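Local structure of N-acetylneuraminate lyase (Peptoclostridium difficile, 4WOZ) at residues R72-A77 with L109-I114; Y19-V24 with G57-N62; Y132-I137 with F166-I171; M157-F162 with E185-T190. The protein is a lyase of the dihydrodipicolinate synthetase family, a group of TIM-barrel enzymes, and forms an assembly of four chains. All coordinates share one frame; numbering follows the deposited sequence.

Contact 1 (R72-A77 with L109-I114); sequences RIFEIA and LGYDAI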
loop_
_atom_site.group_PDB
_atom_site.type_symbol
_atom_site.label_atom_id
_atom_site.label_comp_id
_atom_site.label_asym_id
_atom_site.label_seq_id
_atom_site.Cartn_x
_atom_site.Cartn_y
_atom_site.Cartn_z
ATOM N N ARG A 72 4.282 22.400 -29.257
ATOM C CA ARG A 72 3.552 22.295 -30.515
ATOM C C ARG A 72 2.105 21.903 -30.259
ATOM O O ARG A 72 1.195 22.388 -30.934
ATOM C CB ARG A 72 4.179 21.278 -31.479
ATOM C CG ARG A 72 3.295 21.090 -32.715
ATOM C CD ARG A 72 4.036 20.730 -33.989
ATOM N NE ARG A 72 4.240 19.294 -34.156
ATOM C CZ ARG A 72 4.372 18.702 -35.339
ATOM N NH1 ARG A 72 4.316 19.427 -36.451
ATOM N NH2 ARG A 72 4.566 17.391 -35.418
ATOM N N ILE A 73 1.893 21.019 -29.290
ATOM C CA ILE A 73 0.546 20.586 -28.950
ATOM C C ILE A 73 -0.263 21.782 -28.436
ATOM O O ILE A 73 -1.407 21.985 -28.841
ATOM C CB ILE A 73 0.584 19.461 -27.883
ATOM C CG1 ILE A 73 1.170 18.192 -28.508
ATOM C CG2 ILE A 73 -0.817 19.187 -27.339
ATOM C CD1 ILE A 73 1.489 17.111 -27.515
ATOM N N PHE A 74 0.337 22.585 -27.562
ATOM C CA PHE A 74 -0.357 23.746 -27.028
ATOM C C PHE A 74 -0.710 24.731 -28.136
ATOM O O PHE A 74 -1.797 25.312 -28.135
ATOM C CB PHE A 74 0.489 24.449 -25.959
ATOM C CG PHE A 74 0.536 23.720 -24.640
ATOM C CD1 PHE A 74 -0.641 23.315 -24.009
ATOM C CD2 PHE A 74 1.754 23.456 -24.015
ATOM C CE1 PHE A 74 -0.608 22.660 -22.778
ATOM C CE2 PHE A 74 1.801 22.801 -22.782
ATOM C CZ PHE A 74 0.615 22.402 -22.161
ATOM N N GLU A 75 0.205 24.912 -29.086
ATOM C CA GLU A 75 -0.035 25.828 -30.198
ATOM C C GLU A 75 -1.147 25.322 -31.106
ATOM O O GLU A 75 -2.033 26.082 -31.499
ATOM C CB GLU A 75 1.229 26.017 -31.043
ATOM C CG GLU A 75 2.316 26.844 -30.403
ATOM C CD GLU A 75 3.428 27.170 -31.384
ATOM O OE1 GLU A 75 4.489 27.673 -30.954
ATOM O OE2 GLU A 75 3.236 26.926 -32.594
ATOM N N ILE A 76 -1.087 24.043 -31.455
ATOM C CA ILE A 76 -2.104 23.471 -32.322
ATOM C C ILE A 76 -3.484 23.519 -31.681
ATOM O O ILE A 76 -4.469 23.830 -32.347
ATOM C CB ILE A 76 -1.779 22.011 -32.686
ATOM C CG1 ILE A 76 -0.498 21.961 -33.526
ATOM C CG2 ILE A 76 -2.952 21.397 -33.431
ATOM C CD1 ILE A 76 -0.004 20.561 -33.837
ATOM N N ALA A 77 -3.555 23.220 -30.387
ATOM C CA ALA A 77 -4.840 23.224 -29.688
ATOM C C ALA A 77 -5.481 24.607 -29.718
ATOM O O ALA A 77 -6.654 24.754 -30.062
ATOM C CB ALA A 77 -4.661 22.758 -28.246
ATOM N N LEU A 109 -0.281 32.309 -25.101
ATOM C CA LEU A 109 -1.137 31.784 -26.161
ATOM C C LEU A 109 -2.600 32.087 -25.847
ATOM O O LEU A 109 -3.480 31.904 -26.688
ATOM C CB LEU A 109 -0.952 30.273 -26.304
ATOM C CG LEU A 109 0.264 29.789 -27.093
ATOM C CD1 LEU A 109 0.308 28.271 -27.077
ATOM C CD2 LEU A 109 0.182 30.300 -28.533
ATOM N N GLY A 110 -2.852 32.545 -24.627
ATOM C CA GLY A 110 -4.207 32.873 -24.239
ATOM C C GLY A 110 -5.013 31.767 -23.583
ATOM O O GLY A 110 -6.244 31.794 -23.644
ATOM N N TYR A 111 -4.350 30.785 -22.971
ATOM C CA TYR A 111 -5.082 29.722 -22.286
ATOM C C TYR A 111 -5.824 30.363 -21.118
ATOM O O TYR A 111 -5.277 31.214 -20.423
ATOM C CB TYR A 111 -4.133 28.623 -21.780
ATOM C CG TYR A 111 -3.858 27.555 -22.819
ATOM C CD1 TYR A 111 -3.078 27.834 -23.937
ATOM C CD2 TYR A 111 -4.442 26.289 -22.724
ATOM C CE1 TYR A 111 -2.890 26.886 -24.947
ATOM C CE2 TYR A 111 -4.259 25.329 -23.734
ATOM C CZ TYR A 111 -3.485 25.643 -24.841
ATOM O OH TYR A 111 -3.333 24.742 -25.872
ATOM N N ASP A 112 -7.070 29.949 -20.920
ATOM C CA ASP A 112 -7.929 30.481 -19.866
ATOM C C ASP A 112 -7.425 30.194 -18.457
ATOM O O ASP A 112 -7.676 30.968 -17.526
ATOM C CB ASP A 112 -9.343 29.920 -20.034
ATOM C CG ASP A 112 -9.948 30.279 -21.378
ATOM O OD1 ASP A 112 -10.317 31.459 -21.575
ATOM O OD2 ASP A 112 -10.042 29.385 -22.244
ATOM N N ALA A 113 -6.729 29.075 -18.304
ATOM C CA ALA A 113 -6.180 28.689 -17.016
ATOM C C ALA A 113 -5.099 27.637 -17.197
ATOM O O ALA A 113 -4.968 27.032 -18.267
ATOM C CB ALA A 113 -7.281 28.147 -16.118
ATOM N N ILE A 114 -4.303 27.435 -16.156
ATOM C CA ILE A 114 -3.264 26.426 -16.218
ATOM C C ILE A 114 -3.491 25.450 -15.077
ATOM O O ILE A 114 -4.226 25.744 -14.129
ATOM C CB ILE A 114 -1.842 27.036 -16.102
ATOM C CG1 ILE A 114 -1.624 27.628 -14.710
ATOM C CG2 ILE A 114 -1.659 28.099 -17.174
ATOM C CD1 ILE A 114 -0.196 28.092 -14.461
#
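Glu75 and Leu109 mark the closest approach of the two backbones, with their CA atoms 7.3 Å apart, where helix 67-81 runs past the end of helix 96-109. The polar link is made by Tyr111, whose OH donates to Phe74 O at 2.8 Å. The hydroxyl lies in the carbonyl plane on a lone pair, at a C=O...O angle of 113°. Tyr111 reaches it because its CG is anti to its own carbonyl carbon (chi1 -87°), which sends the ring toward the helix. There the edge of the Phe74 ring meets the Tyr111 face in an offset edge-to-face pair, the centroids 5.5 Å apart and the planes at 83°, and Phe74 CD1 comes within 3.8 Å of Tyr111 CZ. In the TIM barrel, residues 109-114 make the bend from helix 96-109 into strand 113-117, and helix 67-81 packs against it. Gly110 ends helix 96-109 in a Schellman motif, and its positive phi suits glycine, since a CB would be jammed against the preceding carbonyl. Leu109 puts one methyl, CD1, against the Phe74 backbone and 4.0 Å from Phe74 CB; the CG methylene of Glu75 lies beside the same methyl, while its extended chain carries the carboxylate onward to the exposed surface. Ala77 is small enough to let the tyrosine hydroxyl in close, with Ala77 CB 3.4 Å from Tyr111 OH.

Contact 2 (Y19-V24 with G57-N62); sequences YSALLV and GSTGEN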
loop_
_atom_site.group_PDB
_atom_site.type_symbol
_atom_site.label_atom_id
_atom_site.label_comp_id
_atom_site.label_asym_id
_atom_site.label_seq_id
_atom_site.Cartn_x
_atom_site.Cartn_y
_atom_site.Cartn_z
ATOM N N TYR A 19 -14.786 19.102 -19.254
ATOM C CA TYR A 19 -13.578 19.198 -20.064
ATOM C C TYR A 19 -13.050 17.831 -20.473
ATOM O O TYR A 19 -12.989 16.921 -19.653
ATOM C CB TYR A 19 -12.450 19.899 -19.299
ATOM C CG TYR A 19 -12.688 21.346 -18.962
ATOM C CD1 TYR A 19 -13.559 21.711 -17.937
ATOM C CD2 TYR A 19 -12.010 22.355 -19.646
ATOM C CE1 TYR A 19 -13.747 23.046 -17.595
ATOM C CE2 TYR A 19 -12.190 23.696 -19.314
ATOM C CZ TYR A 19 -13.058 24.032 -18.288
ATOM O OH TYR A 19 -13.233 25.354 -17.960
ATOM N N SER A 20 -12.653 17.697 -21.735
ATOM C CA SER A 20 -12.072 16.445 -22.203
ATOM C C SER A 20 -10.564 16.543 -22.015
ATOM O O SER A 20 -9.952 17.547 -22.396
ATOM C CB SER A 20 -12.357 16.213 -23.694
ATOM O OG SER A 20 -13.654 15.692 -23.916
ATOM N N ALA A 21 -9.965 15.523 -21.406
ATOM C CA ALA A 21 -8.516 15.504 -21.255
ATOM C C ALA A 21 -8.076 15.096 -22.662
ATOM O O ALA A 21 -8.163 13.933 -23.039
ATOM C CB ALA A 21 -8.091 14.455 -20.221
ATOM N N LEU A 22 -7.633 16.073 -23.440
ATOM C CA LEU A 22 -7.239 15.852 -24.823
ATOM C C LEU A 22 -6.174 14.794 -25.094
ATOM O O LEU A 22 -5.097 14.804 -24.498
ATOM C CB LEU A 22 -6.787 17.179 -25.439
ATOM C CG LEU A 22 -6.519 17.187 -26.947
ATOM C CD1 LEU A 22 -7.825 16.960 -27.700
ATOM C CD2 LEU A 22 -5.900 18.518 -27.353
ATOM N N LEU A 23 -6.491 13.881 -26.007
ATOM C CA LEU A 23 -5.544 12.851 -26.408
ATOM C C LEU A 23 -4.805 13.412 -27.605
ATOM O O LEU A 23 -5.297 14.310 -28.285
ATOM C CB LEU A 23 -6.244 11.551 -26.818
ATOM C CG LEU A 23 -6.655 10.597 -25.698
ATOM C CD1 LEU A 23 -7.997 11.023 -25.146
ATOM C CD2 LEU A 23 -6.741 9.183 -26.232
ATOM N N VAL A 24 -3.614 12.891 -27.855
ATOM C CA VAL A 24 -2.816 13.351 -28.974
ATOM C C VAL A 24 -2.712 12.235 -30.006
ATOM O O VAL A 24 -2.812 11.055 -29.669
ATOM C CB VAL A 24 -1.414 13.775 -28.499
ATOM C CG1 VAL A 24 -0.529 14.113 -29.692
ATOM C CG2 VAL A 24 -1.536 14.981 -27.566
ATOM N N GLY A 57 -2.436 16.823 -20.322
ATOM C CA GLY A 57 -2.630 15.956 -19.178
ATOM C C GLY A 57 -2.080 14.562 -19.399
ATOM O O GLY A 57 -1.532 14.255 -20.454
ATOM N N SER A 58 -2.228 13.721 -18.385
ATOM C CA SER A 58 -1.768 12.338 -18.438
ATOM C C SER A 58 -2.345 11.641 -19.673
ATOM O O SER A 58 -1.654 10.894 -20.360
ATOM C CB SER A 58 -2.220 11.608 -17.169
ATOM O OG SER A 58 -1.874 10.238 -17.222
ATOM N N THR A 59 -3.617 11.910 -19.948
ATOM C CA THR A 59 -4.324 11.325 -21.082
ATOM C C THR A 59 -3.715 11.738 -22.423
ATOM O O THR A 59 -3.854 11.034 -23.425
ATOM C CB THR A 59 -5.804 11.745 -21.054
ATOM O OG1 THR A 59 -6.364 11.402 -19.782
ATOM C CG2 THR A 59 -6.591 11.042 -22.161
ATOM N N GLY A 60 -3.048 12.887 -22.443
ATOM C CA GLY A 60 -2.429 13.346 -23.671
ATOM C C GLY A 60 -1.042 12.749 -23.808
ATOM O O GLY A 60 -0.275 13.148 -24.682
ATOM N N GLU A 61 -0.732 11.787 -22.941
ATOM C CA GLU A 61 0.568 11.117 -22.926
ATOM C C GLU A 61 1.686 12.142 -22.768
ATOM O O GLU A 61 2.824 11.922 -23.185
ATOM C CB GLU A 61 0.758 10.305 -24.211
ATOM C CG GLU A 61 -0.276 9.208 -24.374
ATOM C CD GLU A 61 -0.141 8.461 -25.683
ATOM O OE1 GLU A 61 0.902 7.807 -25.895
ATOM O OE2 GLU A 61 -1.083 8.532 -26.503
ATOM N N ASN A 62 1.332 13.260 -22.143
ATOM C CA ASN A 62 2.237 14.378 -21.891
ATOM C C ASN A 62 3.627 13.985 -21.392
ATOM O O ASN A 62 4.641 14.423 -21.929
ATOM C CB ASN A 62 1.601 15.317 -20.866
ATOM C CG ASN A 62 2.454 16.533 -20.587
ATOM O OD1 ASN A 62 2.614 17.401 -21.447
ATOM N ND2 ASN A 62 3.015 16.602 -19.385
HETATM O O HOH W 1 -4.711 16.063 -21.751
HETATM O O HOH W 2 -2.846 10.767 -26.049
#
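Thr59 packs against Leu23 and Ala21 where the Gly-Ser-Thr-Gly-Glu loop after strand 52-55 of the TIM barrel meets the chain leaving strand 17-21. With CG2 anti to its backbone N, Thr59 lays that methyl against Leu23 CD1, 3.3 Å away and tighter than usual for two carbons. Leu23 has CG beside its own N (chi1 -83°), which brings the branch over the threonine. The other arm, Thr59 OG1, lies 3.5 Å from Ala21 CB, a small group that allows this close fit. Gly60 CA is 3.2 Å from Leu22 O, and glycine suits the place because a CB here would clash with that oxygen. Val24 turns CG2 to Gly60 O. Glu61 OE2 makes a salt bridge with Lys266, and Ser58 O accepts from Tyr122 of the second subunit. Two waters complete the join: one bridges Leu22 O and Gly57 N, and the other accepts from Val24 N while donating to Glu61 OE2 and, at 2.8 Å, to Thr59 O.

Contact 3 (Y132-I137 with F166-I171); sequences YYNTII and FENEKI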
loop_
_atom_site.group_PDB
_atom_site.type_symbol
_atom_site.label_atom_id
_atom_site.label_comp_id
_atom_site.label_asym_id
_atom_site.label_seq_id
_atom_site.Cartn_x
_atom_site.Cartn_y
_atom_site.Cartn_z
ATOM N N TYR A 132 6.471 24.757 -5.233
ATOM C CA TYR A 132 6.339 24.357 -6.627
ATOM C C TYR A 132 5.126 25.058 -7.247
ATOM O O TYR A 132 5.225 25.645 -8.321
ATOM C CB TYR A 132 6.210 22.828 -6.693
ATOM C CG TYR A 132 5.697 22.238 -7.993
ATOM C CD1 TYR A 132 4.329 22.077 -8.215
ATOM C CD2 TYR A 132 6.578 21.782 -8.972
ATOM C CE1 TYR A 132 3.853 21.469 -9.369
ATOM C CE2 TYR A 132 6.108 21.173 -10.137
ATOM C CZ TYR A 132 4.746 21.017 -10.325
ATOM O OH TYR A 132 4.274 20.383 -11.453
ATOM N N TYR A 133 3.992 25.024 -6.552
ATOM C CA TYR A 133 2.774 25.658 -7.053
ATOM C C TYR A 133 2.854 27.192 -7.087
ATOM O O TYR A 133 2.458 27.818 -8.071
ATOM C CB TYR A 133 1.564 25.203 -6.220
ATOM C CG TYR A 133 1.062 23.817 -6.588
ATOM C CD1 TYR A 133 0.609 23.544 -7.878
ATOM C CD2 TYR A 133 1.037 22.783 -5.651
ATOM C CE1 TYR A 133 0.141 22.278 -8.228
ATOM C CE2 TYR A 133 0.570 21.508 -5.993
ATOM C CZ TYR A 133 0.124 21.267 -7.283
ATOM O OH TYR A 133 -0.355 20.024 -7.632
ATOM N N ASN A 134 3.362 27.796 -6.018
ATOM C CA ASN A 134 3.492 29.248 -5.964
ATOM C C ASN A 134 4.447 29.753 -7.041
ATOM O O ASN A 134 4.178 30.755 -7.696
ATOM C CB ASN A 134 3.998 29.695 -4.592
ATOM C CG ASN A 134 2.985 29.455 -3.492
ATOM O OD1 ASN A 134 1.828 29.860 -3.600
ATOM N ND2 ASN A 134 3.417 28.799 -2.423
ATOM N N THR A 135 5.565 29.061 -7.220
ATOM C CA THR A 135 6.532 29.462 -8.229
ATOM C C THR A 135 5.859 29.487 -9.597
ATOM O O THR A 135 5.994 30.447 -10.352
ATOM C CB THR A 135 7.736 28.492 -8.272
ATOM O OG1 THR A 135 8.515 28.642 -7.078
ATOM C CG2 THR A 135 8.615 28.775 -9.476
ATOM N N ILE A 136 5.125 28.428 -9.907
ATOM C CA ILE A 136 4.442 28.331 -11.188
ATOM C C ILE A 136 3.435 29.451 -11.440
ATOM O O ILE A 136 3.562 30.187 -12.414
ATOM C CB ILE A 136 3.708 26.978 -11.322
ATOM C CG1 ILE A 136 4.730 25.841 -11.381
ATOM C CG2 ILE A 136 2.825 26.980 -12.566
ATOM C CD1 ILE A 136 4.109 24.465 -11.431
ATOM N N ILE A 137 2.443 29.583 -10.566
ATOM C CA ILE A 137 1.399 30.592 -10.748
ATOM C C ILE A 137 1.831 32.037 -10.528
ATOM O O ILE A 137 1.230 32.955 -11.091
ATOM C CB ILE A 137 0.169 30.302 -9.845
ATOM C CG1 ILE A 137 -1.023 31.158 -10.288
ATOM C CG2 ILE A 137 0.508 30.593 -8.387
ATOM C CD1 ILE A 137 -1.465 30.910 -11.724
ATOM N N PHE A 166 -4.570 27.025 -1.198
ATOM C CA PHE A 166 -5.646 27.945 -1.564
ATOM C C PHE A 166 -5.479 29.349 -0.993
ATOM O O PHE A 166 -6.337 30.209 -1.193
ATOM C CB PHE A 166 -7.010 27.387 -1.142
ATOM C CG PHE A 166 -7.508 26.272 -2.018
ATOM C CD1 PHE A 166 -7.488 26.398 -3.403
ATOM C CD2 PHE A 166 -8.011 25.103 -1.462
ATOM C CE1 PHE A 166 -7.961 25.377 -4.216
ATOM C CE2 PHE A 166 -8.485 24.076 -2.269
ATOM C CZ PHE A 166 -8.461 24.212 -3.647
ATOM N N GLU A 167 -4.383 29.583 -0.276
ATOM C CA GLU A 167 -4.129 30.905 0.286
ATOM C C GLU A 167 -3.873 31.844 -0.888
ATOM O O GLU A 167 -4.257 33.015 -0.865
ATOM C CB GLU A 167 -2.900 30.878 1.203
ATOM C CG GLU A 167 -3.019 29.946 2.401
ATOM C CD GLU A 167 -4.154 30.323 3.332
ATOM O OE1 GLU A 167 -5.328 30.206 2.920
ATOM O OE2 GLU A 167 -3.871 30.740 4.476
ATOM N N ASN A 168 -3.221 31.308 -1.915
ATOM C CA ASN A 168 -2.906 32.063 -3.123
ATOM C C ASN A 168 -4.198 32.281 -3.906
ATOM O O ASN A 168 -4.768 31.335 -4.449
ATOM C CB ASN A 168 -1.907 31.276 -3.975
ATOM C CG ASN A 168 -1.365 32.080 -5.136
ATOM O OD1 ASN A 168 -2.119 32.674 -5.902
ATOM N ND2 ASN A 168 -0.047 32.094 -5.277
ATOM N N GLU A 169 -4.654 33.527 -3.966
ATOM C CA GLU A 169 -5.891 33.861 -4.667
ATOM C C GLU A 169 -5.884 33.471 -6.143
ATOM O O GLU A 169 -6.940 33.391 -6.772
ATOM C CB GLU A 169 -6.186 35.358 -4.532
ATOM C CG GLU A 169 -5.165 36.259 -5.208
ATOM C CD GLU A 169 -5.453 37.736 -4.994
ATOM O OE1 GLU A 169 -6.578 38.177 -5.315
ATOM O OE2 GLU A 169 -4.551 38.456 -4.509
ATOM N N LYS A 170 -4.702 33.228 -6.699
ATOM C CA LYS A 170 -4.610 32.841 -8.102
ATOM C C LYS A 170 -4.803 31.335 -8.280
ATOM O O LYS A 170 -4.947 30.842 -9.400
ATOM C CB LYS A 170 -3.275 33.310 -8.696
ATOM C CG LYS A 170 -3.144 34.840 -8.706
ATOM C CD LYS A 170 -2.185 35.355 -9.779
ATOM C CE LYS A 170 -0.737 35.012 -9.485
ATOM N NZ LYS A 170 0.159 35.453 -10.598
ATOM N N ILE A 171 -4.800 30.604 -7.168
ATOM C CA ILE A 171 -5.039 29.166 -7.202
ATOM C C ILE A 171 -6.552 29.069 -6.955
ATOM O O ILE A 171 -7.029 29.110 -5.817
ATOM C CB ILE A 171 -4.226 28.440 -6.111
ATOM C CG1 ILE A 171 -2.730 28.636 -6.393
ATOM C CG2 ILE A 171 -4.565 26.951 -6.098
ATOM C CD1 ILE A 171 -1.804 27.969 -5.401
#
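Ile137 and Lys170 meet tightly, Ile137 CG1 lying 3.5 Å from Lys170 CB. The lysine chain then bends at chi3 (-69°) and brings NZ round to donate to Ile137 O at 2.8 Å, tilted somewhat out of the carbonyl plane. The same ammonium also gives a hydrogen bond to Val140 O, so it gathers two carbonyls, one in the last turn of helix 126-138 and one just past it, where the negative end of the helix dipole would probably favour a positive charge. Beside it, Asn168 ND2 makes a weak bond of 3.4 Å to Asn134 OD1, the two amides nearly coplanar, and has a second acceptor in Asn138 OD1. Ile137 CG2 packs against that amide, 3.5 Å from Asn168 ND2, and also approaches Ile171 CG1. Ile171 CD1 in turn reaches the CB of Tyr133, which adds an apolar patch next to the polar bonds. Within the TIM barrel, the contact joins the last turns of an outer helix to the loop leading into strand 171-176. What positions the loop is an Asx turn: Asn168 OD1 accepts from Lys170 N at 2.8 Å, within a type I turn closed by Ile171 N to Asn168 O. Asparagine suits this site because its oxygen holds the turn while its nitrogen faces the helix. Farther out, Lys170 pairs through its backbone with Leu144 of strand 144-147, against which Tyr133 and Ile137 also pack.

Contact 4 (M157-F162 with E185-T190); sequences MSLDQF and ERMRKT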
loop_
_atom_site.group_PDB
_atom_site.type_symbol
_atom_site.label_atom_id
_atom_site.label_comp_id
_atom_site.label_asym_id
_atom_site.label_seq_id
_atom_site.Cartn_x
_atom_site.Cartn_y
_atom_site.Cartn_z
ATOM N N MET A 157 -2.531 14.516 -0.425
ATOM C CA MET A 157 -2.669 15.822 0.211
ATOM C C MET A 157 -3.823 15.767 1.214
ATOM O O MET A 157 -4.844 15.133 0.952
ATOM C CB MET A 157 -2.977 16.880 -0.850
ATOM C CG MET A 157 -2.357 18.245 -0.616
ATOM S SD MET A 157 -0.746 18.386 -1.418
ATOM C CE MET A 157 -1.237 18.415 -3.144
ATOM N N SER A 158 -3.660 16.432 2.356
ATOM C CA SER A 158 -4.701 16.460 3.381
ATOM C C SER A 158 -5.554 17.715 3.206
ATOM O O SER A 158 -5.212 18.594 2.417
ATOM C CB SER A 158 -4.074 16.468 4.775
ATOM O OG SER A 158 -3.374 17.679 5.001
ATOM N N LEU A 159 -6.655 17.798 3.949
ATOM C CA LEU A 159 -7.550 18.950 3.868
ATOM C C LEU A 159 -6.839 20.245 4.261
ATOM O O LEU A 159 -7.009 21.279 3.615
ATOM C CB LEU A 159 -8.770 18.741 4.774
ATOM C CG LEU A 159 -9.843 19.842 4.793
ATOM C CD1 LEU A 159 -10.494 19.969 3.419
ATOM C CD2 LEU A 159 -10.896 19.515 5.845
ATOM N N ASP A 160 -6.039 20.178 5.320
ATOM C CA ASP A 160 -5.305 21.342 5.810
ATOM C C ASP A 160 -4.253 21.836 4.823
ATOM O O ASP A 160 -4.023 23.042 4.697
ATOM C CB ASP A 160 -4.633 21.009 7.142
ATOM C CG ASP A 160 -5.624 20.549 8.189
ATOM O OD1 ASP A 160 -6.299 19.519 7.958
ATOM O OD2 ASP A 160 -5.729 21.217 9.239
ATOM N N GLN A 161 -3.612 20.901 4.132
ATOM C CA GLN A 161 -2.587 21.250 3.155
ATOM C C GLN A 161 -3.214 21.957 1.957
ATOM O O GLN A 161 -2.656 22.922 1.432
ATOM C CB GLN A 161 -1.834 19.990 2.723
ATOM C CG GLN A 161 -1.064 19.344 3.868
ATOM C CD GLN A 161 -0.365 18.069 3.460
ATOM O OE1 GLN A 161 -1.001 17.115 3.016
ATOM N NE2 GLN A 161 0.954 18.043 3.609
ATOM N N PHE A 162 -4.378 21.477 1.524
ATOM C CA PHE A 162 -5.080 22.104 0.413
ATOM C C PHE A 162 -5.416 23.531 0.825
ATOM O O PHE A 162 -5.375 24.453 0.011
ATOM C CB PHE A 162 -6.365 21.339 0.087
ATOM C CG PHE A 162 -6.170 20.228 -0.901
ATOM C CD1 PHE A 162 -5.853 20.511 -2.225
ATOM C CD2 PHE A 162 -6.286 18.898 -0.510
ATOM C CE1 PHE A 162 -5.653 19.483 -3.147
ATOM C CE2 PHE A 162 -6.088 17.863 -1.425
ATOM C CZ PHE A 162 -5.771 18.154 -2.744
ATOM N N GLU A 185 -16.090 15.729 -0.094
ATOM C CA GLU A 185 -17.189 16.399 0.594
ATOM C C GLU A 185 -16.631 17.496 1.504
ATOM O O GLU A 185 -17.174 18.600 1.561
ATOM C CB GLU A 185 -17.972 15.369 1.414
ATOM C CG GLU A 185 -19.120 15.906 2.242
ATOM C CD GLU A 185 -18.661 16.540 3.541
ATOM O OE1 GLU A 185 -17.693 16.030 4.139
ATOM O OE2 GLU A 185 -19.276 17.539 3.965
ATOM N N ARG A 186 -15.548 17.178 2.207
ATOM C CA ARG A 186 -14.895 18.127 3.108
ATOM C C ARG A 186 -14.368 19.322 2.318
ATOM O O ARG A 186 -14.498 20.468 2.749
ATOM C CB ARG A 186 -13.735 17.451 3.847
ATOM C CG ARG A 186 -14.138 16.468 4.936
ATOM C CD ARG A 186 -14.742 17.169 6.167
ATOM N NE ARG A 186 -16.169 17.452 6.022
ATOM C CZ ARG A 186 -16.889 18.136 6.906
ATOM N NH1 ARG A 186 -16.318 18.612 8.008
ATOM N NH2 ARG A 186 -18.180 18.354 6.689
ATOM N N MET A 187 -13.774 19.047 1.159
ATOM C CA MET A 187 -13.251 20.107 0.300
ATOM C C MET A 187 -14.364 21.051 -0.172
ATOM O O MET A 187 -14.207 22.276 -0.146
ATOM C CB MET A 187 -12.554 19.500 -0.924
ATOM C CG MET A 187 -11.232 18.795 -0.633
ATOM S SD MET A 187 -9.861 19.945 -0.407
ATOM C CE MET A 187 -9.392 20.235 -2.108
ATOM N N ARG A 188 -15.485 20.475 -0.606
ATOM C CA ARG A 188 -16.626 21.256 -1.100
ATOM C C ARG A 188 -17.146 22.206 -0.023
ATOM O O ARG A 188 -17.379 23.390 -0.269
ATOM C CB ARG A 188 -17.753 20.306 -1.539
ATOM C CG ARG A 188 -19.065 20.983 -1.961
ATOM C CD ARG A 188 -18.913 21.762 -3.258
ATOM N NE ARG A 188 -17.965 22.868 -3.122
ATOM C CZ ARG A 188 -17.416 23.518 -4.144
ATOM N NH1 ARG A 188 -17.716 23.184 -5.397
ATOM N NH2 ARG A 188 -16.547 24.494 -3.914
ATOM N N LYS A 189 -17.313 21.663 1.174
ATOM C CA LYS A 189 -17.811 22.407 2.320
ATOM C C LYS A 189 -16.791 23.420 2.856
ATOM O O LYS A 189 -17.152 24.535 3.237
ATOM C CB LYS A 189 -18.209 21.407 3.418
ATOM C CG LYS A 189 -18.800 22.006 4.684
ATOM C CD LYS A 189 -17.736 22.202 5.758
ATOM C CE LYS A 189 -18.355 22.677 7.063
ATOM N NZ LYS A 189 -17.328 22.848 8.127
ATOM N N THR A 190 -15.519 23.040 2.878
ATOM C CA THR A 190 -14.488 23.928 3.396
ATOM C C THR A 190 -14.070 25.033 2.429
ATOM O O THR A 190 -13.692 26.118 2.864
ATOM C CB THR A 190 -13.236 23.142 3.810
ATOM O OG1 THR A 190 -13.616 22.068 4.680
ATOM C CG2 THR A 190 -12.257 24.057 4.555
#
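Met187 meets Phe162 in a Met-aromatic contact. Its terminal methyl CE stands over one face of the ring, 3.6 Å from the centroid and 18° off the normal, in a CH-pi interaction, while SD lies obliquely at 4.2 Å from the same centroid. Bends at chi2 and chi3 (-78° and -84°) fold the flexible methionine chain onto the flat ring. Apolar packing continues through Leu159, whose CD1 is 3.9 Å from Met187 SD; its CD2 rests 4.0 Å from Arg186 CB and also touches Thr190 OG1. No hydrogen bond crosses between the two segments. Thr190 OG1 donates to Arg186 O at 2.7 Å, coming from the face opposite to Thr190 N, so that this carbonyl is gripped by two donors and the hydroxyl is satisfied amid apolar groups. Arg186 holds Glu185 side-on through NE and NH2 in a salt bridge, and both continue to the third subunit, Arg186 to its Asp251 and Glu185 to its His247 and Asn250. Ser158 and Gln161 form a capping box at the start of helix 159-165: Gln161 OE1 accepts from Ser158 N at 2.8 Å, and Ser158 OG accepts a weak bond from Gln161 N. Helices 159-165 and 181-190 are consecutive outer helices of the barrel, and Phe162 and Met187 both rest on Val174 of the intervening strand 171-176, Met187 also reaching Ile196 of strand 195-198.

How the contacts relate
The four contacts belong to one parallel barrel. Contacts 1 and 2, centres about 13 Å apart, touch where Ile73 CD1 meets Val24 CG2 at 3.7 Å. Contact 1 also touches contact 3, about 20 Å away between centres, through Ile114 CD1 and Ile136 CG2, since strand 113-117 leads into helix 126-138. Contacts 3 and 4 interleave along the chain and meet at Phe166 CE2 and Met187 CE, 3.9 Å apart. Contact 2, about 6 Å from the chain's centre, lies where strands 17-21 and 52-55 end, the C-terminal mouth at which TIM-barrel enzymes carry their active sites, so it probably borders the pocket; contacts 3 and 4, about 20 and 21 Å out, and contact 1 are packing of the outer layer.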